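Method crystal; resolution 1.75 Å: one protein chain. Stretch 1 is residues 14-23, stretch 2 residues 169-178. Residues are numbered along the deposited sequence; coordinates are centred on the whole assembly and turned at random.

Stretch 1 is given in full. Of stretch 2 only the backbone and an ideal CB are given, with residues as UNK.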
ATOM      1  N   ASP A  14      -9.250 -18.111   1.516  1.00 26.93           N
ATOM      2  CA  ASP A  14      -9.419 -18.441   0.102  1.00 25.35           C
ATOM      3  C   ASP A  14      -9.678 -17.166  -0.744  1.00 31.34           C
ATOM      4  O   ASP A  14      -9.102 -17.021  -1.829  1.00 30.50           O
ATOM      5  CB  ASP A  14     -10.500 -19.504  -0.085  1.00 26.41           C
ATOM      6  CG  ASP A  14     -10.012 -20.874   0.391  1.00 34.63           C
ATOM      7  OD1 ASP A  14      -8.792 -21.022   0.631  1.00 33.88           O
ATOM      8  OD2 ASP A  14     -10.840 -21.781   0.525  1.00 35.82           O
ATOM      9  N   LEU A  15     -10.481 -16.226  -0.210  1.00 28.08           N
ATOM     10  CA  LEU A  15     -10.737 -14.937  -0.846  1.00 26.20           C
ATOM     11  C   LEU A  15      -9.458 -14.113  -0.929  1.00 29.48           C
ATOM     12  O   LEU A  15      -9.139 -13.605  -2.011  1.00 29.09           O
ATOM     13  CB  LEU A  15     -11.830 -14.141  -0.112  1.00 25.44           C
ATOM     14  CG  LEU A  15     -12.121 -12.740  -0.654  1.00 25.97           C
ATOM     15  CD1 LEU A  15     -12.686 -12.802  -2.067  1.00 27.19           C
ATOM     16  CD2 LEU A  15     -13.038 -11.998   0.263  1.00 27.46           C
ATOM     17  N   ALA A  16      -8.712 -14.001   0.200  1.00 25.90           N
ATOM     18  CA  ALA A  16      -7.444 -13.279   0.251  1.00 24.67           C
ATOM     19  C   ALA A  16      -6.476 -13.792  -0.838  1.00 28.88           C
ATOM     20  O   ALA A  16      -5.814 -12.985  -1.466  1.00 27.93           O
ATOM     21  CB  ALA A  16      -6.823 -13.405   1.636  1.00 24.39           C
ATOM     22  N   VAL A  17      -6.457 -15.115  -1.093  1.00 28.84           N
ATOM     23  CA  VAL A  17      -5.620 -15.777  -2.101  1.00 30.34           C
ATOM     24  C   VAL A  17      -6.047 -15.315  -3.512  1.00 33.28           C
ATOM     25  O   VAL A  17      -5.181 -14.952  -4.308  1.00 31.42           O
ATOM     26  CB  VAL A  17      -5.655 -17.332  -1.965  1.00 34.80           C
ATOM     27  CG1 VAL A  17      -5.087 -18.038  -3.198  1.00 35.13           C
ATOM     28  CG2 VAL A  17      -4.930 -17.795  -0.701  1.00 34.95           C
ATOM     29  N   ARG A  18      -7.362 -15.337  -3.802  1.00 31.38           N
ATOM     30  CA  ARG A  18      -7.934 -14.883  -5.087  1.00 30.89           C
ATOM     31  C   ARG A  18      -7.580 -13.416  -5.346  1.00 32.84           C
ATOM     32  O   ARG A  18      -7.213 -13.055  -6.472  1.00 33.11           O
ATOM     33  CB  ARG A  18      -9.463 -15.065  -5.125  1.00 28.38           C
ATOM     34  CG  ARG A  18      -9.923 -16.515  -5.230  1.00 36.05           C
ATOM     35  CD  ARG A  18     -11.308 -16.614  -5.847  1.00 42.79           C
ATOM     36  NE  ARG A  18     -12.373 -16.148  -4.957  1.00 44.68           N
ATOM     37  CZ  ARG A  18     -13.401 -15.385  -5.335  1.00 54.46           C
ATOM     38  NH1 ARG A  18     -13.512 -14.983  -6.600  1.00 31.50           N
ATOM     39  NH2 ARG A  18     -14.326 -15.022  -4.453  1.00 41.70           N
HETATM   40  N   MSE A  19      -7.667 -12.572  -4.297  1.00 25.46           N
HETATM   41  CA  MSE A  19      -7.316 -11.160  -4.361  1.00 24.33           C
HETATM   42  C   MSE A  19      -5.853 -10.971  -4.754  1.00 29.61           C
HETATM   43  O   MSE A  19      -5.524 -10.038  -5.477  1.00 28.61           O
HETATM   44  CB  MSE A  19      -7.570 -10.490  -3.000  1.00 24.63           C
HETATM   45  CG  MSE A  19      -9.039 -10.399  -2.638  1.00 28.10           C
HETATM   46 SE   MSE A  19      -9.245  -9.691  -0.826  0.75 32.03          SE
HETATM   47  CE  MSE A  19      -8.561  -7.839  -1.032  1.00 28.30           C
ATOM     48  N   ASP A  20      -4.972 -11.829  -4.224  1.00 28.36           N
ATOM     49  CA  ASP A  20      -3.531 -11.784  -4.465  1.00 27.60           C
ATOM     50  C   ASP A  20      -3.215 -12.220  -5.928  1.00 31.68           C
ATOM     51  O   ASP A  20      -2.146 -11.885  -6.440  1.00 34.44           O
ATOM     52  CB  ASP A  20      -2.792 -12.663  -3.428  1.00 29.56           C
ATOM     53  CG  ASP A  20      -1.272 -12.582  -3.434  1.00 37.34           C
ATOM     54  OD1 ASP A  20      -0.735 -11.467  -3.618  1.00 40.62           O
ATOM     55  OD2 ASP A  20      -0.617 -13.642  -3.274  1.00 40.74           O
ATOM     56  N   GLN A  21      -4.152 -12.904  -6.599  1.00 28.44           N
ATOM     57  CA  GLN A  21      -3.970 -13.338  -7.994  1.00 28.84           C
ATOM     58  C   GLN A  21      -4.329 -12.247  -9.026  1.00 30.96           C
ATOM     59  O   GLN A  21      -4.025 -12.434 -10.204  1.00 31.01           O
ATOM     60  CB  GLN A  21      -4.758 -14.617  -8.288  1.00 31.08           C
ATOM     61  CG  GLN A  21      -3.989 -15.881  -7.859  1.00 46.13           C
ATOM     62  CD  GLN A  21      -4.877 -17.023  -7.410  1.00 74.47           C
ATOM     63  OE1 GLN A  21      -6.074 -17.112  -7.740  1.00 68.29           O
ATOM     64  NE2 GLN A  21      -4.291 -17.947  -6.658  1.00 74.16           N
ATOM     65  N   VAL A  22      -4.944 -11.118  -8.600  1.00 27.18           N
ATOM     66  CA  VAL A  22      -5.351 -10.025  -9.522  1.00 27.74           C
ATOM     67  C   VAL A  22      -4.123  -9.436 -10.266  1.00 30.74           C
ATOM     68  O   VAL A  22      -4.154  -9.301 -11.494  1.00 30.33           O
ATOM     69  CB  VAL A  22      -6.167  -8.921  -8.794  1.00 31.43           C
ATOM     70  CG1 VAL A  22      -6.431  -7.715  -9.709  1.00 31.21           C
ATOM     71  CG2 VAL A  22      -7.485  -9.493  -8.250  1.00 31.05           C
ATOM     72  N   ASP A  23      -3.051  -9.143  -9.544  1.00 26.89           N
ATOM     73  CA  ASP A  23      -1.854  -8.552 -10.146  1.00 26.98           C
ATOM     74  C   ASP A  23      -0.976  -9.633 -10.819  1.00 29.10           C
ATOM     75  O   ASP A  23      -0.142 -10.257 -10.162  1.00 27.02           O
ATOM     76  CB  ASP A  23      -1.052  -7.739  -9.109  1.00 28.30           C
ATOM     77  CG  ASP A  23       0.158  -7.019  -9.704  1.00 35.90           C
ATOM     78  OD1 ASP A  23       0.239  -6.922 -10.948  1.00 33.15           O
ATOM     79  OD2 ASP A  23       1.045  -6.571  -8.912  1.00 41.43           O
ATOM     80  N   UNK A 169     -13.860  -4.045   2.638  1.00 22.00           N
ATOM     81  CA  UNK A 169     -15.002  -4.244   1.742  1.00 22.19           C
ATOM     82  C   UNK A 169     -14.398  -4.502   0.382  1.00 25.87           C
ATOM     83  O   UNK A 169     -13.801  -3.596  -0.191  1.00 24.37           O
ATOM     84  CB  UNK A 169     -15.958  -3.050   1.727  1.00 22.19           C
ATOM     85  N   UNK A 170     -14.545  -5.738  -0.150  1.00 23.53           N
ATOM     86  CA  UNK A 170     -13.908  -6.167  -1.401  1.00 22.55           C
ATOM     87  C   UNK A 170     -14.942  -6.345  -2.521  1.00 25.70           C
ATOM     88  O   UNK A 170     -15.891  -7.102  -2.366  1.00 24.32           O
ATOM     89  CB  UNK A 170     -13.143  -7.474  -1.183  1.00 22.55           C
ATOM     90  N   UNK A 171     -14.731  -5.664  -3.665  1.00 23.18           N
ATOM     91  CA  UNK A 171     -15.640  -5.775  -4.818  1.00 22.69           C
ATOM     92  C   UNK A 171     -15.688  -7.188  -5.306  1.00 26.72           C
ATOM     93  O   UNK A 171     -14.637  -7.793  -5.526  1.00 25.99           O
ATOM     94  CB  UNK A 171     -15.212  -4.846  -5.956  1.00 22.69           C
ATOM     95  N   UNK A 172     -16.912  -7.751  -5.423  1.00 24.36           N
ATOM     96  CA  UNK A 172     -17.087  -9.132  -5.862  1.00 24.43           C
ATOM     97  C   UNK A 172     -16.610  -9.349  -7.302  1.00 30.81           C
ATOM     98  O   UNK A 172     -16.059 -10.402  -7.612  1.00 32.51           O
ATOM     99  CB  UNK A 172     -18.558  -9.533  -5.738  1.00 24.43           C
ATOM    100  N   UNK A 173     -16.777  -8.350  -8.162  1.00 29.49           N
ATOM    101  CA  UNK A 173     -16.439  -8.464  -9.577  1.00 30.57           C
ATOM    102  C   UNK A 173     -14.940  -8.356  -9.878  1.00 32.86           C
ATOM    103  O   UNK A 173     -14.437  -9.147 -10.682  1.00 34.95           O
ATOM    104  CB  UNK A 173     -17.186  -7.382 -10.359  1.00 30.57           C
ATOM    105  N   UNK A 174     -14.244  -7.362  -9.314  1.00 24.89           N
ATOM    106  CA  UNK A 174     -12.830  -7.163  -9.635  1.00 23.50           C
ATOM    107  C   UNK A 174     -11.872  -7.707  -8.538  1.00 26.98           C
ATOM    108  O   UNK A 174     -10.680  -7.844  -8.797  1.00 27.01           O
ATOM    109  CB  UNK A 174     -12.570  -5.671  -9.851  1.00 23.50           C
ATOM    110  N   UNK A 175     -12.376  -7.957  -7.318  1.00 22.06           N
ATOM    111  CA  UNK A 175     -11.573  -8.449  -6.174  1.00 21.98           C
ATOM    112  C   UNK A 175     -10.637  -7.347  -5.646  1.00 22.45           C
ATOM    113  O   UNK A 175      -9.698  -7.623  -4.900  1.00 23.70           O
ATOM    114  CB  UNK A 175     -10.755  -9.675  -6.585  1.00 21.98           C
ATOM    115  N   UNK A 176     -10.936  -6.083  -6.013  1.00 20.62           N
ATOM    116  CA  UNK A 176     -10.216  -4.930  -5.494  1.00 19.55           C
ATOM    117  C   UNK A 176     -10.938  -4.421  -4.272  1.00 23.39           C
ATOM    118  O   UNK A 176     -12.157  -4.467  -4.248  1.00 22.11           O
ATOM    119  CB  UNK A 176     -10.085  -3.829  -6.549  1.00 19.55           C
ATOM    120  N   UNK A 177     -10.205  -3.850  -3.301  1.00 20.23           N
ATOM    121  CA  UNK A 177     -10.845  -3.220  -2.140  1.00 20.70           C
ATOM    122  C   UNK A 177     -11.616  -1.984  -2.606  1.00 24.59           C
ATOM    123  O   UNK A 177     -11.139  -1.280  -3.504  1.00 22.43           O
ATOM    124  CB  UNK A 177      -9.810  -2.844  -1.077  1.00 20.70           C
ATOM    125  N   UNK A 178     -12.777  -1.725  -1.994  1.00 20.35           N
ATOM    126  CA  UNK A 178     -13.565  -0.528  -2.187  1.00 22.17           C
ATOM    127  C   UNK A 178     -13.362   0.391  -0.976  1.00 23.62           C
ATOM    128  O   UNK A 178     -13.232   1.594  -1.130  1.00 23.66           O
ATOM    129  CB  UNK A 178     -15.043  -0.872  -2.384  1.00 22.17           C
TER

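Position 169 lies in a strand, and nothing of stretch 1 comes within 5.5 Å of its ideal CB, so stretch 1 sets no preference. The residue is W169, which makes no contact with the helix.

Position 170 is also extended, but its CB points toward the helix. The ideal CB is 4.5 Å from M19 SE and 4.8 Å from L15 CD2. These neighbours offer an apolar surface and no polar partner. Valine, isoleucine or leucine would suit, the beta-branched ones, valine and isoleucine, fitting the strand angles well. The residue is V170, with chi1 t. Its CG2 lies 3.7 Å from M19 CE.

Position 171 is out of reach of stretch 1, so many residues would do. It is R171. R171 O accepts from the N of 175, and R171 N donates to the O of 176, closing the turn.

Position 172 points away from the helix, and a polar or charged residue is plausible. It is K172. Its carbonyl O accepts from water 1 at 3.1 Å; the same water accepts from R18 NH1 at 3.0 Å, bridging the stretches.

Position 173 is out of reach; a small polar residue could serve. D173 OD1 takes a weak hydrogen bond from the N of 174 at 3.1 Å.

Position 174 points sideways. V22 CG2 meets its backbone O at 3.6 Å, leaving the side chain fairly free. T174 OG1 receives a weak hydrogen bond from the N of 176 at 3.4 Å.

Position 175 has phi/psi of 71/18, which favours glycine or asparagine. Yet its CB points toward the helix, 3.7 Å from V22 CG2 and 4.4 Å from M19 CA, with L15 and the R18 side chain beyond. That setting rewards a larger apolar group. The residue is L175, accepting the left-handed backbone. Its CB packs on V22 CG2 at 3.8 Å, its CD2 reaches L15 CD1 at 4.0 Å and covers one face of the R18 guanidinium. Water 2 donates to both L175 O (2.7 Å) and M19 O (3.1 Å).

Position 176 points away, so a longer apolar side chain, leucine or methionine for instance, is needed to reach the methyls of V22. L176 does, with CD2 4.3 Å from V22 CG1.

Position 177 points sideways, its ideal CB 5.1 Å from M19 CE. A long side chain, apolar or with a flat end, could cover that methyl. R177 places its guanidinium face against it, CZ 3.5 Å from M19 CE.

Position 178, at a corner, is out of reach, so stretch 1 sets no preference. It is L178.

Stretch 2 (169-178) WVRKDTLLRL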
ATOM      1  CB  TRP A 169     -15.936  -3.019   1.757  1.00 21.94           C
ATOM      2  CG  TRP A 169     -16.794  -2.961   2.980  1.00 22.79           C
ATOM      3  CD1 TRP A 169     -18.087  -3.388   3.094  1.00 26.36           C
ATOM      4  CD2 TRP A 169     -16.401  -2.511   4.280  1.00 22.81           C
ATOM      5  NE1 TRP A 169     -18.537  -3.187   4.381  1.00 26.47           N
ATOM      6  CE2 TRP A 169     -17.515  -2.675   5.136  1.00 27.32           C
ATOM      7  CE3 TRP A 169     -15.209  -1.979   4.812  1.00 23.77           C
ATOM      8  CZ2 TRP A 169     -17.489  -2.292   6.479  1.00 27.14           C
ATOM      9  CZ3 TRP A 169     -15.181  -1.609   6.150  1.00 25.28           C
ATOM     10  CH2 TRP A 169     -16.308  -1.760   6.969  1.00 26.63           C
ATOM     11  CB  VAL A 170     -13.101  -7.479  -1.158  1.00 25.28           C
ATOM     12  CG1 VAL A 170     -12.422  -7.968  -2.441  1.00 24.67           C
ATOM     13  CG2 VAL A 170     -12.075  -7.303  -0.027  1.00 24.27           C
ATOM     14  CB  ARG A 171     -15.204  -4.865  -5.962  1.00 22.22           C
ATOM     15  CG  ARG A 171     -15.184  -3.399  -5.615  1.00 27.05           C
ATOM     16  CD  ARG A 171     -14.439  -2.668  -6.691  1.00 39.49           C
ATOM     17  NE  ARG A 171     -14.734  -1.234  -6.729  1.00 48.88           N
ATOM     18  CZ  ARG A 171     -15.690  -0.687  -7.475  1.00 68.29           C
ATOM     19  NH1 ARG A 171     -16.470  -1.453  -8.235  1.00 50.16           N
ATOM     20  NH2 ARG A 171     -15.883   0.626  -7.456  1.00 57.61           N
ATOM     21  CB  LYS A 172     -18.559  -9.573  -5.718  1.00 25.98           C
ATOM     22  CG  LYS A 172     -19.004  -9.660  -4.265  1.00 24.31           C
ATOM     23  CD  LYS A 172     -19.840 -10.918  -3.982  1.00 32.55           C
ATOM     24  CE  LYS A 172     -21.229 -10.903  -4.560  1.00 49.81           C
ATOM     25  NZ  LYS A 172     -21.855 -12.245  -4.417  1.00 54.15           N
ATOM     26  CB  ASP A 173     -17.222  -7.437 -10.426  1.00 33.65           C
ATOM     27  CG  ASP A 173     -17.297  -6.000  -9.937  1.00 46.00           C
ATOM     28  OD1 ASP A 173     -16.872  -5.731  -8.783  1.00 44.94           O
ATOM     29  OD2 ASP A 173     -17.830  -5.148 -10.685  1.00 54.40           O
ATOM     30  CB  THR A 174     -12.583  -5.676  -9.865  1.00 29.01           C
ATOM     31  OG1 THR A 174     -12.751  -4.976  -8.628  1.00 27.26           O
ATOM     32  CG2 THR A 174     -13.486  -5.099 -10.958  1.00 27.43           C
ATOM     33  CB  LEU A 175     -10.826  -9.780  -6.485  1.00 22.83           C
ATOM     34  CG  LEU A 175     -11.794 -10.926  -6.860  1.00 27.47           C
ATOM     35  CD1 LEU A 175     -11.055 -12.203  -7.292  1.00 28.62           C
ATOM     36  CD2 LEU A 175     -12.759 -11.218  -5.711  1.00 30.82           C
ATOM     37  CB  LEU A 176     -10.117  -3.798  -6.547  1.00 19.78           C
ATOM     38  CG  LEU A 176      -9.189  -4.045  -7.741  1.00 23.79           C
ATOM     39  CD1 LEU A 176      -9.155  -2.809  -8.639  1.00 23.45           C
ATOM     40  CD2 LEU A 176      -7.770  -4.428  -7.290  1.00 23.59           C
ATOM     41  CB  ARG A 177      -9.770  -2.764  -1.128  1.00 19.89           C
ATOM     42  CG  ARG A 177      -8.985  -3.905  -0.505  1.00 21.87           C
ATOM     43  CD  ARG A 177      -7.703  -3.426   0.210  1.00 18.54           C
ATOM     44  NE  ARG A 177      -7.119  -4.581   0.936  1.00 29.81           N
ATOM     45  CZ  ARG A 177      -6.314  -5.492   0.386  1.00 45.86           C
ATOM     46  NH1 ARG A 177      -5.938  -5.381  -0.884  1.00 32.08           N
ATOM     47  NH2 ARG A 177      -5.868  -6.513   1.103  1.00 37.53           N
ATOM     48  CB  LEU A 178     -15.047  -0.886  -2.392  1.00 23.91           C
ATOM     49  CG  LEU A 178     -16.066   0.247  -2.486  1.00 30.78           C
ATOM     50  CD1 LEU A 178     -15.924   1.009  -3.776  1.00 32.27           C
ATOM     51  CD2 LEU A 178     -17.473  -0.297  -2.403  1.00 34.17           C
TER
HETATM   52  O   HOH W   1     -16.084 -13.401  -6.785  1.00 41.39           O
HETATM   53  O   HOH W   2      -6.985  -7.307  -4.964  1.00 45.28           O
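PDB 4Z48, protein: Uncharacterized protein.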